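Local coordinates for putative Oleoyl-[acyl-carrier protein] thioesterase (Lactobacillus plantarum, PDB 2OWN), which probably hydrolyses the thioester of oleoyl-acyl-carrier protein and related acyl-ACPs, releasing the free fatty acid, at residues B[65-75]-B[202-210]. Sequence-based numbering, arbitrary orientation.
Sequences VTQYAIDITRM and LVHVDVRYE. With SO4 (sulfate ion), chain O.
Six backbone hydrogen bonds join residues 66-72 to 203-209 as antiparallel strands (their N-to-C directions 178° apart), with Tyr68/Val207 and Ile70/Val205 as hydrogen-bonded pairs; Ile70 N to Val205 O measures 2.7 Å. Gln67 and Arg208, a non-hydrogen-bonded pair, stack their side chains: the amide and guanidinium planes lie 20° apart, with Gln67 OE1 over the guanidinium centre, 3.2 Å from Arg208 CZ. The bend at chi2 of Arg208 (-73°) brings the group back over the neighbouring strand. Gln67 NE2 donates to sulfate O3 at 2.8 Å, whereas Arg208 NH2 bonds O1 only weakly. Were Arg208 an alanine, the Gln67 amide would probably lose the flat group stacked against it, and the sulfate its weaker donor. The two strands lie in the N- and C-terminal acyl-ACP thioesterase regions, both of hot-dog type, so their pairing is consistent with two hot-dog halves joined edge to edge. On the other face, where Tyr68 and Ile70 pack on helix 31-48, Tyr209 OH meets the Tyr68 ring at its edge, 3.3 Å from Tyr68 CD2. Farther along, Ile72 CD1 packs 3.5 Å from Leu202 CB. On the Gln67 face the His204 ring folds back over the backbone, Ile70 O lying over its centre, 3.3 Å from His204 CG.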
loop_
_atom_site.group_PDB
_atom_site.type_symbol
_atom_site.label_atom_id
_atom_site.label_comp_id
_atom_site.label_asym_id
_atom_site.label_seq_id
_atom_site.Cartn_x
_atom_site.Cartn_y
_atom_site.Cartn_z
ATOM N N VAL B 65 -11.221 8.943 -14.272
ATOM C CA VAL B 65 -12.039 7.715 -14.417
ATOM C C VAL B 65 -13.372 7.928 -13.680
ATOM O O VAL B 65 -13.382 8.341 -12.511
ATOM C CB VAL B 65 -11.337 6.377 -13.954
ATOM C CG1 VAL B 65 -10.983 6.359 -12.474
ATOM C CG2 VAL B 65 -12.201 5.158 -14.312
ATOM N N THR B 66 -14.466 7.712 -14.411
ATOM C CA THR B 66 -15.838 7.831 -13.915
ATOM C C THR B 66 -16.445 6.470 -13.554
ATOM O O THR B 66 -17.249 6.413 -12.615
ATOM C CB THR B 66 -16.760 8.542 -14.944
ATOM O OG1 THR B 66 -16.784 7.813 -16.180
ATOM C CG2 THR B 66 -16.273 9.962 -15.209
ATOM N N GLN B 67 -16.066 5.401 -14.284
ATOM C CA GLN B 67 -16.591 4.046 -14.090
ATOM C C GLN B 67 -15.576 2.899 -14.219
ATOM O O GLN B 67 -14.605 3.030 -14.963
ATOM C CB GLN B 67 -17.650 3.762 -15.165
ATOM C CG GLN B 67 -18.711 4.851 -15.400
ATOM C CD GLN B 67 -19.805 4.464 -16.377
ATOM O OE1 GLN B 67 -19.935 3.309 -16.791
ATOM N NE2 GLN B 67 -20.613 5.447 -16.746
ATOM N N TYR B 68 -15.834 1.801 -13.486
ATOM C CA TYR B 68 -15.086 0.520 -13.548
ATOM C C TYR B 68 -16.066 -0.669 -13.443
ATOM O O TYR B 68 -17.012 -0.610 -12.662
ATOM C CB TYR B 68 -14.035 0.275 -12.446
ATOM C CG TYR B 68 -12.725 0.995 -12.545
ATOM C CD1 TYR B 68 -11.805 0.674 -13.571
ATOM C CD2 TYR B 68 -12.306 1.884 -11.535
ATOM C CE1 TYR B 68 -10.524 1.313 -13.651
ATOM C CE2 TYR B 68 -11.026 2.529 -11.592
ATOM C CZ TYR B 68 -10.142 2.236 -12.656
ATOM O OH TYR B 68 -8.906 2.862 -12.728
ATOM N N ALA B 69 -15.822 -1.700 -14.254
ATOM C CA ALA B 69 -16.543 -2.988 -14.240
ATOM C C ALA B 69 -15.390 -4.002 -14.213
ATOM O O ALA B 69 -14.581 -3.996 -15.135
ATOM C CB ALA B 69 -17.413 -3.174 -15.451
ATOM N N ILE B 70 -15.301 -4.816 -13.159
ATOM C CA ILE B 70 -14.212 -5.798 -12.953
ATOM C C ILE B 70 -14.805 -7.205 -12.879
ATOM O O ILE B 70 -15.699 -7.419 -12.069
ATOM C CB ILE B 70 -13.423 -5.505 -11.642
ATOM C CG1 ILE B 70 -13.010 -4.020 -11.527
ATOM C CG2 ILE B 70 -12.192 -6.431 -11.517
ATOM C CD1 ILE B 70 -12.329 -3.670 -10.230
ATOM N N ASP B 71 -14.329 -8.115 -13.740
ATOM C CA ASP B 71 -14.735 -9.526 -13.803
ATOM C C ASP B 71 -13.539 -10.278 -13.229
ATOM O O ASP B 71 -12.501 -10.312 -13.874
ATOM C CB ASP B 71 -15.044 -9.930 -15.258
ATOM C CG ASP B 71 -15.483 -11.399 -15.423
ATOM O OD1 ASP B 71 -15.743 -12.124 -14.441
ATOM O OD2 ASP B 71 -15.599 -11.830 -16.593
ATOM N N ILE B 72 -13.693 -10.878 -12.042
ATOM C CA ILE B 72 -12.608 -11.601 -11.348
ATOM C C ILE B 72 -12.786 -13.132 -11.380
ATOM O O ILE B 72 -13.754 -13.643 -10.821
ATOM C CB ILE B 72 -12.463 -11.104 -9.866
ATOM C CG1 ILE B 72 -12.228 -9.581 -9.822
ATOM C CG2 ILE B 72 -11.316 -11.837 -9.138
ATOM C CD1 ILE B 72 -12.160 -8.999 -8.452
ATOM N N THR B 73 -11.852 -13.833 -12.048
ATOM C CA THR B 73 -11.794 -15.314 -12.106
ATOM C C THR B 73 -11.137 -15.722 -10.773
ATOM O O THR B 73 -11.660 -16.572 -10.046
ATOM C CB THR B 73 -11.027 -15.829 -13.337
ATOM O OG1 THR B 73 -11.710 -15.399 -14.523
ATOM C CG2 THR B 73 -10.927 -17.354 -13.342
ATOM N N ARG B 74 -9.958 -15.157 -10.511
ATOM C CA ARG B 74 -9.257 -15.313 -9.215
ATOM C C ARG B 74 -8.282 -14.153 -9.034
ATOM O O ARG B 74 -7.719 -13.681 -10.027
ATOM C CB ARG B 74 -8.541 -16.657 -9.020
ATOM C CG ARG B 74 -7.256 -16.915 -9.803
ATOM C CD ARG B 74 -6.616 -18.174 -9.313
ATOM N NE ARG B 74 -5.343 -18.402 -9.985
ATOM C CZ ARG B 74 -4.155 -17.882 -9.648
ATOM N NH1 ARG B 74 -4.006 -17.014 -8.632
ATOM N NH2 ARG B 74 -3.085 -18.219 -10.381
HETATM N N MSE B 75 -8.079 -13.722 -7.789
HETATM C CA MSE B 75 -7.149 -12.631 -7.490
HETATM C C MSE B 75 -5.716 -13.151 -7.548
HETATM O O MSE B 75 -5.498 -14.341 -7.250
HETATM C CB MSE B 75 -7.415 -11.992 -6.117
HETATM C CG MSE B 75 -8.773 -11.316 -6.033
HETATM SE SE MSE B 75 -8.890 -9.778 -7.232
HETATM C CE MSE B 75 -7.975 -8.446 -6.170
ATOM N N LEU B 202 -13.710 -12.652 -4.280
ATOM C CA LEU B 202 -14.250 -11.689 -5.250
ATOM C C LEU B 202 -14.584 -12.368 -6.577
ATOM O O LEU B 202 -13.797 -13.189 -7.065
ATOM C CB LEU B 202 -13.253 -10.549 -5.497
ATOM C CG LEU B 202 -12.950 -9.662 -4.287
ATOM C CD1 LEU B 202 -11.639 -8.940 -4.469
ATOM C CD2 LEU B 202 -14.118 -8.694 -4.002
ATOM N N VAL B 203 -15.777 -12.067 -7.095
ATOM C CA VAL B 203 -16.289 -12.559 -8.379
ATOM C C VAL B 203 -16.429 -11.381 -9.356
ATOM O O VAL B 203 -15.971 -11.485 -10.505
ATOM C CB VAL B 203 -17.641 -13.326 -8.218
ATOM C CG1 VAL B 203 -18.195 -13.809 -9.558
ATOM C CG2 VAL B 203 -17.458 -14.513 -7.292
ATOM N N HIS B 204 -17.077 -10.294 -8.911
ATOM C CA HIS B 204 -17.313 -9.107 -9.738
ATOM C C HIS B 204 -17.364 -7.811 -8.913
ATOM O O HIS B 204 -17.722 -7.861 -7.736
ATOM C CB HIS B 204 -18.640 -9.315 -10.484
ATOM C CG HIS B 204 -18.761 -8.537 -11.750
ATOM N ND1 HIS B 204 -19.213 -7.237 -11.808
ATOM C CD2 HIS B 204 -18.497 -8.905 -13.024
ATOM C CE1 HIS B 204 -19.204 -6.837 -13.070
ATOM N NE2 HIS B 204 -18.776 -7.830 -13.823
ATOM N N VAL B 205 -16.974 -6.684 -9.523
ATOM C CA VAL B 205 -17.000 -5.344 -8.898
ATOM C C VAL B 205 -17.428 -4.258 -9.916
ATOM O O VAL B 205 -16.889 -4.231 -11.021
ATOM C CB VAL B 205 -15.619 -4.921 -8.304
ATOM C CG1 VAL B 205 -15.713 -3.569 -7.587
ATOM C CG2 VAL B 205 -15.053 -5.978 -7.329
ATOM N N ASP B 206 -18.406 -3.420 -9.538
ATOM C CA ASP B 206 -18.876 -2.252 -10.318
ATOM C C ASP B 206 -18.587 -1.025 -9.494
ATOM O O ASP B 206 -18.900 -1.046 -8.311
ATOM C CB ASP B 206 -20.375 -2.264 -10.556
ATOM C CG ASP B 206 -20.826 -3.392 -11.413
ATOM O OD1 ASP B 206 -20.071 -3.850 -12.300
ATOM O OD2 ASP B 206 -21.998 -3.755 -11.232
ATOM N N VAL B 207 -18.016 0.022 -10.096
ATOM C CA VAL B 207 -17.703 1.282 -9.394
ATOM C C VAL B 207 -18.185 2.481 -10.214
ATOM O O VAL B 207 -18.053 2.464 -11.429
ATOM C CB VAL B 207 -16.176 1.457 -9.141
ATOM C CG1 VAL B 207 -15.911 2.655 -8.222
ATOM C CG2 VAL B 207 -15.565 0.215 -8.509
ATOM N N ARG B 208 -18.762 3.476 -9.535
ATOM C CA ARG B 208 -19.204 4.758 -10.116
ATOM C C ARG B 208 -18.618 5.853 -9.225
ATOM O O ARG B 208 -18.896 5.833 -8.027
ATOM C CB ARG B 208 -20.730 4.875 -10.153
ATOM C CG ARG B 208 -21.440 3.988 -11.164
ATOM C CD ARG B 208 -21.237 4.473 -12.575
ATOM N NE ARG B 208 -21.976 3.666 -13.556
ATOM C CZ ARG B 208 -21.572 2.509 -14.107
ATOM N NH1 ARG B 208 -20.401 1.927 -13.803
ATOM N NH2 ARG B 208 -22.371 1.900 -14.991
ATOM N N TYR B 209 -17.798 6.753 -9.787
ATOM C CA TYR B 209 -17.195 7.879 -9.052
ATOM C C TYR B 209 -18.037 9.097 -9.382
ATOM O O TYR B 209 -18.093 9.487 -10.548
ATOM C CB TYR B 209 -15.740 8.107 -9.442
ATOM C CG TYR B 209 -14.860 6.901 -9.224
ATOM C CD1 TYR B 209 -14.301 6.614 -7.954
ATOM C CD2 TYR B 209 -14.562 6.033 -10.296
ATOM C CE1 TYR B 209 -13.459 5.465 -7.761
ATOM C CE2 TYR B 209 -13.731 4.902 -10.126
ATOM C CZ TYR B 209 -13.186 4.616 -8.862
ATOM O OH TYR B 209 -12.386 3.514 -8.722
ATOM N N GLU B 210 -18.719 9.659 -8.377
ATOM C CA GLU B 210 -19.581 10.844 -8.540
ATOM C C GLU B 210 -18.827 12.140 -8.220
ATOM O O GLU B 210 -18.878 13.088 -9.012
ATOM C CB GLU B 210 -20.851 10.773 -7.683
ATOM C CG GLU B 210 -21.867 9.639 -8.001
ATOM C CD GLU B 210 -21.513 8.243 -7.488
ATOM O OE1 GLU B 210 -20.500 8.070 -6.787
ATOM O OE2 GLU B 210 -22.294 7.304 -7.760
HETATM S S SO4 O . -24.206 5.322 -16.939
HETATM O O1 SO4 O . -24.468 3.923 -16.655
HETATM O O2 SO4 O . -23.840 5.992 -15.694
HETATM O O3 SO4 O . -23.112 5.407 -17.900
HETATM O O4 SO4 O . -25.385 5.954 -17.519
HETATM O O HOH W 1 -19.901 8.233 -12.448
HETATM O O HOH W 2 -19.374 -1.255 -13.973
HETATM O O HOH W 3 -16.244 -13.628 -12.292
HETATM O O HOH W 4 -14.020 -15.622 -8.513
#